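Local coordinates for protein glutathione transferase (Phanerochaete chrysosporium, PDB 4F0C) that binds oxidized glutathione and, as a Ure2p-type glutathione transferase of a wood-degrading fungus, probably catalyses glutathione-dependent reactions, at residues His64-Asn67 against Asp68-Val71; Thr103-Leu106 against Phe107-Ala110; Gln141-Ile144 against Leu145-Phe148; Gly190-Phe193 against Glu194-Phe197. One frame throughout, in Å; residues are numbered along the deposited sequence. Where two conformers were deposited one is given.

Interaction 1. Residues His64-Asn67 against Asp68-Val71; sequences HYYN and DFVV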
loop_
_atom_site.group_PDB
_atom_site.type_symbol
_atom_site.label_atom_id
_atom_site.label_comp_id
_atom_site.label_asym_id
_atom_site.label_seq_id
_atom_site.Cartn_x
_atom_site.Cartn_y
_atom_site.Cartn_z
ATOM N N HIS A 64 -15.424 10.551 16.880
ATOM C CA HIS A 64 -15.890 11.548 17.827
ATOM C C HIS A 64 -16.014 11.011 19.261
ATOM O O HIS A 64 -16.063 11.794 20.202
ATOM C CB HIS A 64 -17.221 12.157 17.353
ATOM C CG HIS A 64 -17.137 12.800 16.001
ATOM N ND1 HIS A 64 -16.329 13.890 15.746
ATOM C CD2 HIS A 64 -17.771 12.519 14.838
ATOM C CE1 HIS A 64 -16.463 14.244 14.479
ATOM N NE2 HIS A 64 -17.344 13.439 13.908
ATOM N N TYR A 65 -16.095 9.684 19.420
ATOM C CA TYR A 65 -16.289 9.096 20.753
ATOM C C TYR A 65 -14.927 8.700 21.339
ATOM O O TYR A 65 -14.849 8.105 22.409
ATOM C CB TYR A 65 -17.199 7.858 20.711
ATOM C CG TYR A 65 -18.631 8.093 20.226
ATOM C CD1 TYR A 65 -19.095 9.371 19.888
ATOM C CD2 TYR A 65 -19.540 7.014 20.152
ATOM C CE1 TYR A 65 -20.445 9.557 19.440
ATOM C CE2 TYR A 65 -20.845 7.189 19.719
ATOM C CZ TYR A 65 -21.294 8.446 19.350
ATOM O OH TYR A 65 -22.608 8.575 18.907
ATOM N N TYR A 66 -13.863 9.034 20.621
ATOM C CA TYR A 66 -12.506 8.823 21.137
ATOM C C TYR A 66 -11.701 10.117 20.972
ATOM O O TYR A 66 -10.651 10.119 20.342
ATOM C CB TYR A 66 -11.861 7.662 20.385
ATOM C CG TYR A 66 -10.541 7.162 20.969
ATOM C CD1 TYR A 66 -10.437 6.837 22.325
ATOM C CD2 TYR A 66 -9.420 7.015 20.156
ATOM C CE1 TYR A 66 -9.224 6.353 22.857
ATOM C CE2 TYR A 66 -8.212 6.536 20.669
ATOM C CZ TYR A 66 -8.123 6.208 22.023
ATOM O OH TYR A 66 -6.930 5.731 22.549
ATOM N N ASN A 67 -12.233 11.210 21.516
ATOM C CA ASN A 67 -11.559 12.509 21.514
ATOM C C ASN A 67 -11.215 13.026 20.111
ATOM O O ASN A 67 -10.206 13.703 19.938
ATOM C CB ASN A 67 -10.286 12.468 22.379
ATOM C CG ASN A 67 -10.517 11.795 23.728
ATOM O OD1 ASN A 67 -11.152 12.368 24.611
ATOM N ND2 ASN A 67 -10.009 10.570 23.885
ATOM N N ASP A 68 -12.069 12.721 19.133
ATOM C CA ASP A 68 -11.879 13.152 17.738
ATOM C C ASP A 68 -10.582 12.644 17.131
ATOM O O ASP A 68 -9.942 13.328 16.322
ATOM C CB ASP A 68 -11.993 14.685 17.603
ATOM C CG ASP A 68 -13.425 15.181 17.805
ATOM O OD1 ASP A 68 -14.383 14.397 17.620
ATOM O OD2 ASP A 68 -13.592 16.346 18.161
ATOM N N PHE A 69 -10.197 11.437 17.522
ATOM C CA PHE A 69 -9.014 10.790 16.950
ATOM C C PHE A 69 -9.189 10.643 15.431
ATOM O O PHE A 69 -10.270 10.275 14.960
ATOM C CB PHE A 69 -8.859 9.400 17.586
ATOM C CG PHE A 69 -7.497 8.773 17.381
ATOM C CD1 PHE A 69 -6.473 9.020 18.290
ATOM C CD2 PHE A 69 -7.258 7.902 16.311
ATOM C CE1 PHE A 69 -5.226 8.427 18.143
ATOM C CE2 PHE A 69 -5.986 7.288 16.153
ATOM C CZ PHE A 69 -4.985 7.550 17.067
ATOM N N VAL A 70 -8.137 10.942 14.667
ATOM C CA VAL A 70 -8.212 10.906 13.195
ATOM C C VAL A 70 -7.278 9.856 12.615
ATOM O O VAL A 70 -6.118 9.768 13.014
ATOM C CB VAL A 70 -7.776 12.278 12.587
ATOM C CG1 VAL A 70 -7.699 12.195 11.043
ATOM C CG2 VAL A 70 -8.710 13.426 13.066
ATOM N N VAL A 71 -7.770 9.078 11.644
ATOM C CA VAL A 71 -6.932 8.153 10.897
ATOM C C VAL A 71 -7.226 8.305 9.396
ATOM O O VAL A 71 -8.381 8.488 8.985
ATOM C CB VAL A 71 -7.177 6.679 11.336
ATOM C CG1 VAL A 71 -6.264 5.714 10.548
ATOM C CG2 VAL A 71 -6.941 6.512 12.858
#
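Y66 to F69 form a type I' beta turn. It closes the hairpin between strands 60-63 and 69-72, an antiparallel pair at one side of the thioredoxin-like N-terminal domain sheet. The turn is held by the bond from F69 N to Y66 O, 3.1 Å long. N67 and D68 fill its two middle places, both with positive phi, as this turn type requires. A side-chain bond braces the turn against the start of the loop. H64 ND1 donates to D68 OD1 over 2.7 Å. The oxygen sits at the imidazole edge, in the ring plane. The nitrogen meets that oxygen from above the carboxylate plane, and the two flat groups stand 88° apart. With CG anti to its own carbonyl carbon (chi1 -70°), the D68 carboxylate reaches H64. The other ring nitrogen, H64 NE2, is hydrogen-bonded to T8 OG1, so both nitrogens fix the ring. Y66 and F69 run side by side and point the same way. Y66 CD2 lies 3.6 Å from F69 CB, and Y66 CE2 lies 3.9 Å from F69 CD1. Their planes are oblique, 46° apart. Both rings pack on Y80 of helix 74-85, where Y66 also makes a cation-pi contact with K84. Y66 OH bonds to D97 of the second subunit, so the end of the strand pair packs on helix 74-85 and reaches the dimer partner.

Interaction 2. Residues Thr103-Leu106 against Phe107-Ala110; sequences TQWL and FFQA. With SO4 (sulfate ion), chain C.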
loop_
_atom_site.group_PDB
_atom_site.type_symbol
_atom_site.label_atom_id
_atom_site.label_comp_id
_atom_site.label_asym_id
_atom_site.label_seq_id
_atom_site.Cartn_x
_atom_site.Cartn_y
_atom_site.Cartn_z
ATOM N N THR A 103 -2.725 -8.505 7.869
ATOM C CA THR A 103 -2.025 -7.263 7.519
ATOM C C THR A 103 -1.267 -7.368 6.188
ATOM O O THR A 103 -1.276 -6.437 5.374
ATOM C CB THR A 103 -1.120 -6.813 8.675
ATOM O OG1 THR A 103 -1.961 -6.454 9.759
ATOM C CG2 THR A 103 -0.272 -5.589 8.317
ATOM N N GLN A 104 -0.606 -8.497 5.979
ATOM C CA GLN A 104 0.058 -8.760 4.703
ATOM C C GLN A 104 -0.923 -8.621 3.522
ATOM O O GLN A 104 -0.628 -7.957 2.545
ATOM C CB GLN A 104 0.606 -10.180 4.725
ATOM C CG GLN A 104 1.179 -10.704 3.382
ATOM C CD GLN A 104 1.343 -12.203 3.435
ATOM O OE1 GLN A 104 2.404 -12.707 3.816
ATOM N NE2 GLN A 104 0.244 -12.946 3.098
ATOM N N TRP A 105 -2.089 -9.270 3.616
ATOM C CA TRP A 105 -3.077 -9.172 2.552
ATOM C C TRP A 105 -3.593 -7.742 2.385
ATOM O O TRP A 105 -3.848 -7.316 1.262
ATOM C CB TRP A 105 -4.221 -10.172 2.764
ATOM C CG TRP A 105 -3.762 -11.567 2.349
ATOM C CD1 TRP A 105 -3.339 -12.570 3.172
ATOM C CD2 TRP A 105 -3.630 -12.048 1.010
ATOM N NE1 TRP A 105 -2.974 -13.675 2.422
ATOM C CE2 TRP A 105 -3.140 -13.371 1.088
ATOM C CE3 TRP A 105 -3.912 -11.489 -0.254
ATOM C CZ2 TRP A 105 -2.915 -14.163 -0.056
ATOM C CZ3 TRP A 105 -3.673 -12.274 -1.410
ATOM C CH2 TRP A 105 -3.160 -13.586 -1.291
ATOM N N LEU A 106 -3.754 -7.012 3.487
ATOM C CA LEU A 106 -4.131 -5.588 3.387
ATOM C C LEU A 106 -3.062 -4.774 2.641
ATOM O O LEU A 106 -3.382 -3.917 1.801
ATOM C CB LEU A 106 -4.404 -4.963 4.770
ATOM C CG LEU A 106 -5.676 -5.495 5.433
ATOM C CD1 LEU A 106 -5.700 -5.156 6.952
ATOM C CD2 LEU A 106 -6.882 -4.874 4.724
ATOM N N PHE A 107 -1.797 -5.032 2.947
ATOM C CA PHE A 107 -0.721 -4.349 2.227
ATOM C C PHE A 107 -0.727 -4.718 0.759
ATOM O O PHE A 107 -0.432 -3.868 -0.098
ATOM C CB PHE A 107 0.664 -4.587 2.855
ATOM C CG PHE A 107 0.984 -3.577 3.954
ATOM C CD1 PHE A 107 1.440 -2.286 3.626
ATOM C CD2 PHE A 107 0.762 -3.888 5.289
ATOM C CE1 PHE A 107 1.695 -1.334 4.639
ATOM C CE2 PHE A 107 1.020 -2.955 6.307
ATOM C CZ PHE A 107 1.470 -1.678 5.991
ATOM N N PHE A 108 -1.060 -5.969 0.461
ATOM C CA PHE A 108 -1.165 -6.362 -0.954
ATOM C C PHE A 108 -2.308 -5.594 -1.640
ATOM O O PHE A 108 -2.159 -5.082 -2.755
ATOM C CB PHE A 108 -1.315 -7.886 -1.126
ATOM C CG PHE A 108 -1.549 -8.308 -2.574
ATOM C CD1 PHE A 108 -0.720 -7.855 -3.578
ATOM C CD2 PHE A 108 -2.611 -9.133 -2.913
ATOM C CE1 PHE A 108 -0.928 -8.232 -4.950
ATOM C CE2 PHE A 108 -2.826 -9.526 -4.262
ATOM C CZ PHE A 108 -1.976 -9.065 -5.278
ATOM N N GLN A 109 -3.437 -5.493 -0.956
ATOM C CA GLN A 109 -4.545 -4.704 -1.506
ATOM C C GLN A 109 -4.067 -3.253 -1.727
ATOM O O GLN A 109 -4.287 -2.654 -2.793
ATOM C CB GLN A 109 -5.742 -4.692 -0.537
ATOM C CG GLN A 109 -7.010 -4.075 -1.166
ATOM C CD GLN A 109 -6.937 -2.537 -1.234
ATOM O OE1 GLN A 109 -6.546 -1.880 -0.262
ATOM N NE2 GLN A 109 -7.323 -1.959 -2.391
ATOM N N ALA A 110 -3.468 -2.662 -0.696
ATOM C CA ALA A 110 -3.147 -1.225 -0.743
ATOM C C ALA A 110 -2.076 -0.841 -1.767
ATOM O O ALA A 110 -2.100 0.284 -2.313
ATOM C CB ALA A 110 -2.732 -0.725 0.653
HETATM S S SO4 C . -0.612 -16.683 2.625
HETATM O O1 SO4 C . 0.260 -15.637 2.069
HETATM O O2 SO4 C . -0.044 -17.223 3.841
HETATM O O3 SO4 C . -1.923 -16.192 3.110
HETATM O O4 SO4 C . -0.802 -17.655 1.587
#
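W105 and F108 pack side by side within helix 96-126, one turn apart. Their rings point the same way and touch at W105 CZ3 and F108 CD2, 3.6 Å apart. The planes stand 74° apart, and the pair is oblique. Four successive backbone bonds hold this part of the helix, from T103 O to F107 N through to L106 O to A110 N. The last is 2.8 Å long. This side is buried. W105 also packs against helix 168-172 and F108 against helix 134-155. F107 turns to the dimer interface and stacks on F107 of the second subunit. T103 lies at the less covered side and is partly exposed. Its CG2, anti to the backbone N (OG1 chi1 -67°), meets the edge of the F107 ring, 3.6 Å from F107 CE2 and in the ring plane. T103 OG1 bonds back to K99 O. A sulfate, probably from the crystallisation liquor, sits beside W105 and Q104. W105 NE1 donates to its O3 over 2.8 Å in a nearly straight bond (168°), and O3 lies at the indole edge in the ring plane. Q104 NE2 donates to O1 over 2.9 Å. Q104 OE1 accepts from W72 N of the second subunit, so both ends of the amide are engaged and its flip is set. R158 NH2 of the same chain and W72 NE1 of the second subunit complete the sulfate site. The anion is therefore met by neutral N-H donors and an arginine across two subunits. R158 is the charged donor among these, and would probably offset part of the sulfate charge.

Interaction 3. Residues Gln141-Ile144 against Leu145-Phe148; sequences QKEI and LRVF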
loop_
_atom_site.group_PDB
_atom_site.type_symbol
_atom_site.label_atom_id
_atom_site.label_comp_id
_atom_site.label_asym_id
_atom_site.label_seq_id
_atom_site.Cartn_x
_atom_site.Cartn_y
_atom_site.Cartn_z
ATOM N N GLN A 141 -4.585 -2.598 -17.354
ATOM C CA GLN A 141 -5.581 -3.663 -17.514
ATOM C C GLN A 141 -4.934 -5.057 -17.412
ATOM O O GLN A 141 -5.478 -5.982 -16.793
ATOM C CB GLN A 141 -6.296 -3.505 -18.855
ATOM C CG GLN A 141 -7.176 -2.247 -18.918
ATOM C CD GLN A 141 -7.712 -2.041 -20.298
ATOM O OE1 GLN A 141 -6.938 -1.836 -21.241
ATOM N NE2 GLN A 141 -9.038 -2.156 -20.451
ATOM N N LYS A 142 -3.770 -5.216 -18.026
ATOM C CA LYS A 142 -3.041 -6.480 -17.886
ATOM C C LYS A 142 -2.668 -6.748 -16.420
ATOM O O LYS A 142 -2.719 -7.897 -15.959
ATOM C CB LYS A 142 -1.787 -6.473 -18.769
ATOM C CG LYS A 142 -2.088 -6.736 -20.243
ATOM C CD LYS A 142 -0.868 -6.430 -21.128
ATOM C CE LYS A 142 -1.085 -6.939 -22.554
ATOM N NZ LYS A 142 -0.074 -6.355 -23.471
ATOM N N GLU A 143 -2.300 -5.699 -15.688
ATOM C CA GLU A 143 -1.978 -5.845 -14.256
ATOM C C GLU A 143 -3.219 -6.222 -13.444
ATOM O O GLU A 143 -3.148 -7.005 -12.500
ATOM C CB GLU A 143 -1.340 -4.557 -13.674
ATOM C CG GLU A 143 -0.891 -4.693 -12.200
ATOM C CD GLU A 143 0.271 -5.715 -11.984
ATOM O OE1 GLU A 143 0.791 -6.259 -12.976
ATOM O OE2 GLU A 143 0.638 -5.967 -10.823
ATOM N N ILE A 144 -4.368 -5.662 -13.806
ATOM C CA ILE A 144 -5.612 -6.124 -13.182
ATOM C C ILE A 144 -5.791 -7.640 -13.341
ATOM O O ILE A 144 -6.094 -8.326 -12.377
ATOM C CB ILE A 144 -6.850 -5.380 -13.780
ATOM C CG1 ILE A 144 -6.814 -3.919 -13.313
ATOM C CG2 ILE A 144 -8.123 -6.111 -13.415
ATOM C CD1 ILE A 144 -7.834 -2.982 -14.041
ATOM N N LEU A 145 -5.634 -8.144 -14.563
ATOM C CA LEU A 145 -5.784 -9.592 -14.812
ATOM C C LEU A 145 -4.737 -10.381 -14.035
ATOM O O LEU A 145 -5.005 -11.512 -13.580
ATOM C CB LEU A 145 -5.680 -9.912 -16.305
ATOM C CG LEU A 145 -6.679 -9.209 -17.232
ATOM C CD1 LEU A 145 -6.552 -9.739 -18.666
ATOM C CD2 LEU A 145 -8.089 -9.444 -16.681
ATOM N N ARG A 146 -3.538 -9.806 -13.900
ATOM C CA ARG A 146 -2.478 -10.501 -13.164
ATOM C C ARG A 146 -2.886 -10.646 -11.693
ATOM O O ARG A 146 -2.736 -11.729 -11.081
ATOM C CB ARG A 146 -1.119 -9.795 -13.266
ATOM C CG ARG A 146 0.062 -10.686 -12.782
ATOM C CD ARG A 146 1.345 -9.862 -12.470
ATOM N NE ARG A 146 1.131 -8.949 -11.350
ATOM C CZ ARG A 146 1.226 -9.294 -10.066
ATOM N NH1 ARG A 146 1.532 -10.555 -9.710
ATOM N NH2 ARG A 146 1.006 -8.376 -9.139
ATOM N N VAL A 147 -3.396 -9.561 -11.117
ATOM C CA VAL A 147 -3.846 -9.580 -9.734
ATOM C C VAL A 147 -5.014 -10.561 -9.567
ATOM O O VAL A 147 -5.048 -11.308 -8.591
ATOM C CB VAL A 147 -4.221 -8.167 -9.238
ATOM C CG1 VAL A 147 -5.017 -8.194 -7.881
ATOM C CG2 VAL A 147 -2.918 -7.284 -9.150
ATOM N N PHE A 148 -5.955 -10.542 -10.509
ATOM C CA PHE A 148 -7.022 -11.554 -10.523
ATOM C C PHE A 148 -6.439 -12.979 -10.518
ATOM O O PHE A 148 -6.934 -13.852 -9.801
ATOM C CB PHE A 148 -7.907 -11.406 -11.763
ATOM C CG PHE A 148 -8.915 -10.284 -11.678
ATOM C CD1 PHE A 148 -9.124 -9.585 -10.493
ATOM C CD2 PHE A 148 -9.663 -9.930 -12.807
ATOM C CE1 PHE A 148 -10.056 -8.550 -10.444
ATOM C CE2 PHE A 148 -10.593 -8.896 -12.757
ATOM C CZ PHE A 148 -10.794 -8.213 -11.581
#
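E143 and R146 form a salt bridge one turn apart on helix 134-155, in the C-terminal domain. R146 can be followed outward. Its CB lies 3.5 Å from E143 O. The chain then leaves the helix with CG anti to the backbone N (chi1 -166°) and bends at chi3, which brings the guanidinium alongside the glutamate. CD passes 3.7 Å from E143 OE1. NE donates to E143 OE1 over 3.2 Å and makes a weak bond to OE2. CZ lies 3.5 Å from E143 OE2. NH2 donates to E143 OE2 over 3.0 Å, on its syn side but out of the carboxylate plane. The grip is side-on, with both oxygens at the guanidinium edge, although the two planes are 35° apart. The same NH2 also bonds to N55 OD1 of the second subunit. A methionine in place of R146 would probably leave the E143 carboxylate without its counter-charge and N55 of the second subunit without this donor. On the buried side I144 CG2 lies over one face of the F148 ring, 4.0 Å from its centroid, in a CH-pi contact. The oxidized glutathione lies about 5 Å from the E143 side chain. K45 NZ of the second subunit lies close to R146 NH1, like charge to like charge. The E143 carboxylate would probably offset part of that positive charge while its two-point grip fixes how the guanidinium is turned at the dimer interface.

Interaction 4. Residues Gly190-Phe193 against Glu194-Phe197; sequences GFDF and EKDF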
loop_
_atom_site.group_PDB
_atom_site.type_symbol
_atom_site.label_atom_id
_atom_site.label_comp_id
_atom_site.label_asym_id
_atom_site.label_seq_id
_atom_site.Cartn_x
_atom_site.Cartn_y
_atom_site.Cartn_z
ATOM N N GLY A 190 -12.151 -10.042 -24.360
ATOM C CA GLY A 190 -13.124 -11.087 -24.098
ATOM C C GLY A 190 -13.325 -11.412 -22.631
ATOM O O GLY A 190 -13.870 -12.469 -22.294
ATOM N N PHE A 191 -12.886 -10.511 -21.762
ATOM C CA PHE A 191 -12.971 -10.739 -20.315
ATOM C C PHE A 191 -14.345 -11.241 -19.894
ATOM O O PHE A 191 -15.357 -10.652 -20.249
ATOM C CB PHE A 191 -12.683 -9.443 -19.549
ATOM C CG PHE A 191 -12.889 -9.563 -18.051
ATOM C CD1 PHE A 191 -11.941 -10.212 -17.260
ATOM C CD2 PHE A 191 -14.026 -9.036 -17.437
ATOM C CE1 PHE A 191 -12.111 -10.321 -15.866
ATOM C CE2 PHE A 191 -14.214 -9.163 -16.051
ATOM C CZ PHE A 191 -13.258 -9.791 -15.267
ATOM N N ASP A 192 -14.366 -12.331 -19.135
ATOM C CA ASP A 192 -15.598 -12.888 -18.587
ATOM C C ASP A 192 -15.206 -13.300 -17.165
ATOM O O ASP A 192 -14.412 -14.214 -16.998
ATOM C CB ASP A 192 -16.063 -14.097 -19.426
ATOM C CG ASP A 192 -17.401 -14.684 -18.944
ATOM O OD1 ASP A 192 -17.560 -14.952 -17.733
ATOM O OD2 ASP A 192 -18.298 -14.901 -19.780
ATOM N N PHE A 193 -15.700 -12.582 -16.157
ATOM C CA PHE A 193 -15.221 -12.740 -14.779
ATOM C C PHE A 193 -15.359 -14.199 -14.316
ATOM O O PHE A 193 -14.379 -14.816 -13.883
ATOM C CB PHE A 193 -16.035 -11.816 -13.854
ATOM C CG PHE A 193 -15.489 -11.668 -12.449
ATOM C CD1 PHE A 193 -14.154 -11.884 -12.144
ATOM C CD2 PHE A 193 -16.352 -11.276 -11.424
ATOM C CE1 PHE A 193 -13.691 -11.718 -10.833
ATOM C CE2 PHE A 193 -15.908 -11.106 -10.132
ATOM C CZ PHE A 193 -14.576 -11.312 -9.825
ATOM N N GLU A 194 -16.576 -14.735 -14.383
ATOM C CA GLU A 194 -16.803 -16.110 -13.924
ATOM C C GLU A 194 -16.010 -17.172 -14.697
ATOM O O GLU A 194 -15.450 -18.089 -14.091
ATOM C CB GLU A 194 -18.284 -16.479 -13.905
ATOM C CG GLU A 194 -18.502 -17.907 -13.328
ATOM C CD GLU A 194 -19.962 -18.255 -13.172
ATOM O OE1 GLU A 194 -20.813 -17.392 -13.495
ATOM O OE2 GLU A 194 -20.252 -19.389 -12.723
ATOM N N LYS A 195 -15.948 -17.058 -16.023
ATOM C CA LYS A 195 -15.182 -18.034 -16.805
ATOM C C LYS A 195 -13.684 -17.938 -16.558
ATOM O O LYS A 195 -12.985 -18.960 -16.446
ATOM C CB LYS A 195 -15.466 -17.890 -18.320
ATOM C CG LYS A 195 -16.785 -18.454 -18.740
ATOM C CD LYS A 195 -17.030 -18.256 -20.230
ATOM C CE LYS A 195 -18.395 -18.827 -20.600
ATOM N NZ LYS A 195 -18.715 -18.616 -22.023
ATOM N N ASP A 196 -13.185 -16.706 -16.489
ATOM C CA ASP A 196 -11.760 -16.472 -16.473
ATOM C C ASP A 196 -11.163 -16.613 -15.076
ATOM O O ASP A 196 -9.994 -16.995 -14.936
ATOM C CB ASP A 196 -11.418 -15.082 -17.043
ATOM C CG ASP A 196 -11.802 -14.924 -18.516
ATOM O OD1 ASP A 196 -12.059 -15.938 -19.200
ATOM O OD2 ASP A 196 -11.841 -13.769 -18.997
ATOM N N PHE A 197 -11.939 -16.250 -14.046
ATOM C CA PHE A 197 -11.465 -16.312 -12.668
ATOM C C PHE A 197 -12.565 -16.821 -11.750
ATOM O O PHE A 197 -13.106 -16.043 -10.955
ATOM C CB PHE A 197 -10.990 -14.916 -12.230
ATOM C CG PHE A 197 -9.915 -14.358 -13.142
ATOM C CD1 PHE A 197 -8.605 -14.778 -13.011
ATOM C CD2 PHE A 197 -10.225 -13.449 -14.147
ATOM C CE1 PHE A 197 -7.598 -14.286 -13.869
ATOM C CE2 PHE A 197 -9.229 -12.955 -15.010
ATOM C CZ PHE A 197 -7.922 -13.378 -14.865
HETATM O O HOH W 1 -13.503 -15.643 -21.590
HETATM O O HOH W 2 -19.093 -13.442 -15.369
#
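D192 is the N-cap of the short helix 193-196, and its side chain makes the capping bond. D192 OD1 accepts from K195 N over 3.2 Å, almost straight at 170°, and is met from above the carboxylate plane. CG anti to the backbone N (chi1 -177°) places the carboxylate beside the first turn. Water 2 donates to the same oxygen. It also accepts from E194 N over 3.0 Å, so a second N-H at the helix start is satisfied through water. The aliphatic part of K195 runs across the D192 carboxylate, with CD 3.6 Å from OD2. The backbone of D192 is gripped at both ends by D196. D192 N donates to D196 OD2 over 2.9 Å, and D192 O accepts from D196 N over 2.8 Å, nearly along the C=O axis. F193 O accepts from F197 N; F197 is the first residue to leave helical backbone angles. The other oxygen of D196, OD1, lies 2.8 Å from water 1, which also comes near G190 O. An alanine in place of D192 would remove the carboxylate and would probably leave K195 N without its cap and water 2 without one of its acceptors. F197 in turn is the N-cap residue before helix 198-209. On the inner side F191 and F197 cross at about a right angle, and L145 of helix 134-155 touches both. F193 N lies over one face of the F191 ring. The F191 and F197 rings meet at their edges, where F191 CE1 comes 4.0 Å from F197 CE2.

From the N terminus, interaction 1 closes the hairpin between strands 60-63 and 69-72. Interaction 2 lies within helix 96-126, interaction 3 within helix 134-155, and interaction 4 turns the loop after helix 174-184 into helix 193-196. The four follow in series; none nests in or crosses another. Interactions 1 and 3 have centres about 37 Å apart, on opposite sides of the chain's centre. Interactions 2 and 3 touch through F108 CZ and V147 CG1, 4.1 Å apart, which joins the two long helices. Interaction 4 packs on interaction 3, with F197 CE1 3.6 Å from F148 CB. Interactions 1, 2 and 3 all reach the second subunit.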